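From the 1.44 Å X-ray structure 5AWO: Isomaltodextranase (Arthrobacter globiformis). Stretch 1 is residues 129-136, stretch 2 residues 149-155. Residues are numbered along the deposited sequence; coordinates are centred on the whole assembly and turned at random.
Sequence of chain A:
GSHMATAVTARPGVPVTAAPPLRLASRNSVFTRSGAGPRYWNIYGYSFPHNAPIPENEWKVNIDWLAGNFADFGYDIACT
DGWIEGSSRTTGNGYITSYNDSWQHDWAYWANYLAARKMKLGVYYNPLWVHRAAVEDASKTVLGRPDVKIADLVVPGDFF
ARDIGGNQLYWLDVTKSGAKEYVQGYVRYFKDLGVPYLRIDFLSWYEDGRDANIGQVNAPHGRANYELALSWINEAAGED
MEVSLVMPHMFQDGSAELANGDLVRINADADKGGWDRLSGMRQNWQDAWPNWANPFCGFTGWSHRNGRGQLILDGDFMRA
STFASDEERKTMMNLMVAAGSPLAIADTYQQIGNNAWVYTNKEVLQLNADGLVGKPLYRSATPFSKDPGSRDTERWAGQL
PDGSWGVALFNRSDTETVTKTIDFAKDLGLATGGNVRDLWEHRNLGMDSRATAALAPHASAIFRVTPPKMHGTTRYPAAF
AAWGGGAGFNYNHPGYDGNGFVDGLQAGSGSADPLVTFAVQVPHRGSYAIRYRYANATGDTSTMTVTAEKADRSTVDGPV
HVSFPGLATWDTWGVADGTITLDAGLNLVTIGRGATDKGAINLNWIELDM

Stretch 1, residues 129-136: WVHRAAVE
Stretch 2 149-155: KIADLVV

Residues 129–131 of the first stretch form a strand, with phi/psi of -82/137° at W129, -126/119° at V130 and -72/139° at H131. The chain then turns into a helix beginning at R132 (-56/-35°) and continuing through A133 (-65/-33°), A134 (-76/-41°) and V135 (-55/-40°); E136 follows at -81/-6°. V135 N donates to H131 O at 3.1 Å and E136 N to R132 O at 2.9 Å, while A134 N makes a weak bond to H131 O at 2.9 Å. H131 occupies the N-cap position: with chi1 at -156° (t) and chi2 at -72°, its ND1 accepts from A133 N at 3.0 Å, satisfying an amide that has no preceding helical turn to bond to.

The second stretch enters extended at K149 (-71/152°) and forms a 3-10 segment over I150 (-56/-35°), A151 (-56/-28°) and D152 (-82/3°). D152 N bonds to K149 O at 2.8 Å and L153 N to I150 O at 3.1 Å. After L153 (-98/-5°) the backbone extends again through V154 (-126/152°) and V155 (-85/131°), in a weakly bonded strand at about 154–155. The closest CA pair, V135 CA and A151 CA, is 4.1 Å apart, placing the helix directly beside the 3-10 turn.

No hydrogen bond crosses between the stretches; they are held by apolar packing, which buries 296 Å² summed over both sides. V130, A134, I150 and V154 are buried, V135 and A151 partly exposed. The branched aliphatic residues offer methyls with no polar group to satisfy. I150 and V135 each touch three residues of the other stretch. The CA-to-CB bond of I150 points toward the first stretch, but with chi1 -60° and chi2 -51° (both m) the end of the side chain leads away, leaving CG2 at the contact. V130 CG1 lies only 3.4 Å from I150 CG2, a tight fit, and A134 CB is 3.9 Å from I150 CG2.

The CA-to-CB bonds of V130 (chi1 -172°, t), V154 (-56°, m) and L153 (-67°, m; chi2 177°, t) point toward the other stretch; that of V135 (166°, t) is sideways. V130 CB meets V154 CG1 at 4.0 Å. V135 CG2 lies 4.3 Å from I150 CG2; V154 CG2 packs against V135 CG2 at 4.1 Å and V135 CG1 at 4.4 Å. V135 CG1 is also 4.2 Å from A151 CB, whose compact side chain accompanies a close backbone approach, V135 O to A151 CB 3.3 Å. A134 O lies 3.9 Å from I150 CB.

Polar side chains brace each stretch locally. R132 is extended (chi1–chi3 t, chi4 165°), and its NE forms a salt bridge with OE2 of E136 (chi -73°, 175°, -6°) at 3.0 Å, four residues along the chain. D152 (chi1 -61°, m; chi2 -31°) turns OD2 back to K149, accepting from K149 N at 2.9 Å and forming a salt bridge with K149 NZ at 2.7 Å. The curled lysine (chi1–chi4 m, t, m, m) closes over the turn, away from the apolar contact.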

# COMPACT_ATOMS: atom_id res chain seq x y z
N TRP A 129 13.29 -3.80 -18.52
CA TRP A 129 14.72 -3.90 -18.73
C TRP A 129 14.97 -5.03 -19.72
O TRP A 129 14.38 -6.12 -19.58
CB TRP A 129 15.51 -4.16 -17.44
CG TRP A 129 15.70 -2.95 -16.57
CD1 TRP A 129 15.83 -1.67 -16.97
CD2 TRP A 129 15.79 -2.94 -15.15
NE1 TRP A 129 15.99 -0.83 -15.86
CE2 TRP A 129 15.96 -1.60 -14.74
CE3 TRP A 129 15.75 -3.94 -14.17
CZ2 TRP A 129 16.09 -1.24 -13.40
CZ3 TRP A 129 15.84 -3.58 -12.84
CH2 TRP A 129 16.01 -2.23 -12.46
N VAL A 130 15.87 -4.77 -20.66
CA VAL A 130 16.34 -5.78 -21.59
C VAL A 130 17.86 -5.80 -21.50
O VAL A 130 18.51 -4.78 -21.79
CB VAL A 130 15.87 -5.45 -23.03
CG1 VAL A 130 16.19 -6.61 -23.95
CG2 VAL A 130 14.38 -5.12 -23.08
N HIS A 131 18.44 -6.92 -21.12
CA HIS A 131 19.89 -6.93 -20.92
C HIS A 131 20.64 -6.85 -22.24
O HIS A 131 20.28 -7.53 -23.20
CB HIS A 131 20.37 -8.16 -20.14
CG HIS A 131 21.65 -7.92 -19.44
ND1 HIS A 131 22.86 -7.82 -20.10
CD2 HIS A 131 21.91 -7.61 -18.15
CE1 HIS A 131 23.82 -7.55 -19.23
NE2 HIS A 131 23.26 -7.40 -18.04
N ARG A 132 21.70 -6.05 -22.28
CA ARG A 132 22.52 -5.93 -23.48
C ARG A 132 23.03 -7.30 -23.95
O ARG A 132 23.12 -7.54 -25.16
CB ARG A 132 23.68 -4.98 -23.22
CG ARG A 132 24.53 -4.65 -24.42
CD ARG A 132 25.55 -3.61 -24.00
NE ARG A 132 26.45 -3.25 -25.08
CZ ARG A 132 27.24 -2.18 -25.07
NH1 ARG A 132 27.25 -1.35 -24.04
NH2 ARG A 132 28.04 -1.93 -26.12
N ALA A 133 23.34 -8.21 -23.05
CA ALA A 133 23.83 -9.54 -23.44
C ALA A 133 22.76 -10.33 -24.20
O ALA A 133 23.07 -11.17 -25.06
CB ALA A 133 24.29 -10.33 -22.22
N ALA A 134 21.50 -10.10 -23.86
CA ALA A 134 20.43 -10.80 -24.56
C ALA A 134 20.21 -10.17 -25.93
O ALA A 134 19.96 -10.88 -26.91
CB ALA A 134 19.15 -10.79 -23.75
N VAL A 135 20.26 -8.85 -26.00
CA VAL A 135 20.21 -8.12 -27.27
C VAL A 135 21.30 -8.60 -28.23
O VAL A 135 21.04 -8.76 -29.43
CB VAL A 135 20.30 -6.59 -27.02
CG1 VAL A 135 20.61 -5.83 -28.31
CG2 VAL A 135 18.99 -6.11 -26.41
N GLU A 136 22.48 -8.85 -27.70
CA GLU A 136 23.66 -9.20 -28.49
C GLU A 136 23.70 -10.66 -28.92
O GLU A 136 24.56 -11.05 -29.69
CB GLU A 136 24.93 -8.79 -27.73
CG GLU A 136 25.08 -7.28 -27.75
CD GLU A 136 26.23 -6.76 -26.91
OE1 GLU A 136 26.87 -7.55 -26.20
OE2 GLU A 136 26.43 -5.54 -26.94
N LYS A 149 13.46 -11.15 -32.45
CA LYS A 149 14.67 -11.32 -31.66
C LYS A 149 14.61 -10.34 -30.49
O LYS A 149 14.01 -9.28 -30.59
CB LYS A 149 15.90 -11.01 -32.49
CG LYS A 149 16.14 -12.01 -33.63
CD LYS A 149 17.25 -11.55 -34.56
CE LYS A 149 16.95 -10.20 -35.20
NZ LYS A 149 15.67 -10.19 -35.97
N ILE A 150 15.26 -10.69 -29.39
CA ILE A 150 15.36 -9.74 -28.26
C ILE A 150 15.98 -8.43 -28.74
O ILE A 150 15.58 -7.35 -28.33
CB ILE A 150 16.09 -10.38 -27.08
CG1 ILE A 150 15.36 -11.63 -26.58
CG2 ILE A 150 16.24 -9.37 -25.94
CD1 ILE A 150 13.89 -11.43 -26.31
N ALA A 151 16.92 -8.54 -29.70
CA ALA A 151 17.53 -7.38 -30.34
C ALA A 151 16.55 -6.41 -30.98
O ALA A 151 16.85 -5.22 -31.09
CB ALA A 151 18.53 -7.83 -31.39
N ASP A 152 15.38 -6.92 -31.41
CA ASP A 152 14.36 -6.16 -32.10
C ASP A 152 13.43 -5.37 -31.14
O ASP A 152 12.49 -4.74 -31.58
CB ASP A 152 13.48 -7.12 -32.97
CG ASP A 152 14.27 -7.87 -34.06
OD1 ASP A 152 15.26 -7.34 -34.58
OD2 ASP A 152 13.89 -9.01 -34.40
N LEU A 153 13.71 -5.42 -29.84
CA LEU A 153 12.87 -4.77 -28.82
C LEU A 153 13.36 -3.41 -28.34
O LEU A 153 12.68 -2.77 -27.54
CB LEU A 153 12.80 -5.68 -27.59
CG LEU A 153 12.06 -7.00 -27.80
CD1 LEU A 153 12.14 -7.82 -26.51
CD2 LEU A 153 10.62 -6.80 -28.24
N VAL A 154 14.53 -2.98 -28.79
CA VAL A 154 15.16 -1.78 -28.23
C VAL A 154 15.53 -0.73 -29.28
O VAL A 154 15.80 -1.04 -30.44
CB VAL A 154 16.40 -2.17 -27.41
CG1 VAL A 154 15.99 -3.16 -26.33
CG2 VAL A 154 17.53 -2.72 -28.27
N VAL A 155 15.55 0.52 -28.84
CA VAL A 155 16.11 1.62 -29.65
C VAL A 155 17.61 1.67 -29.41
O VAL A 155 18.06 1.63 -28.28
CB VAL A 155 15.43 2.95 -29.28
CG1 VAL A 155 16.10 4.12 -30.01
CG2 VAL A 155 13.95 2.89 -29.59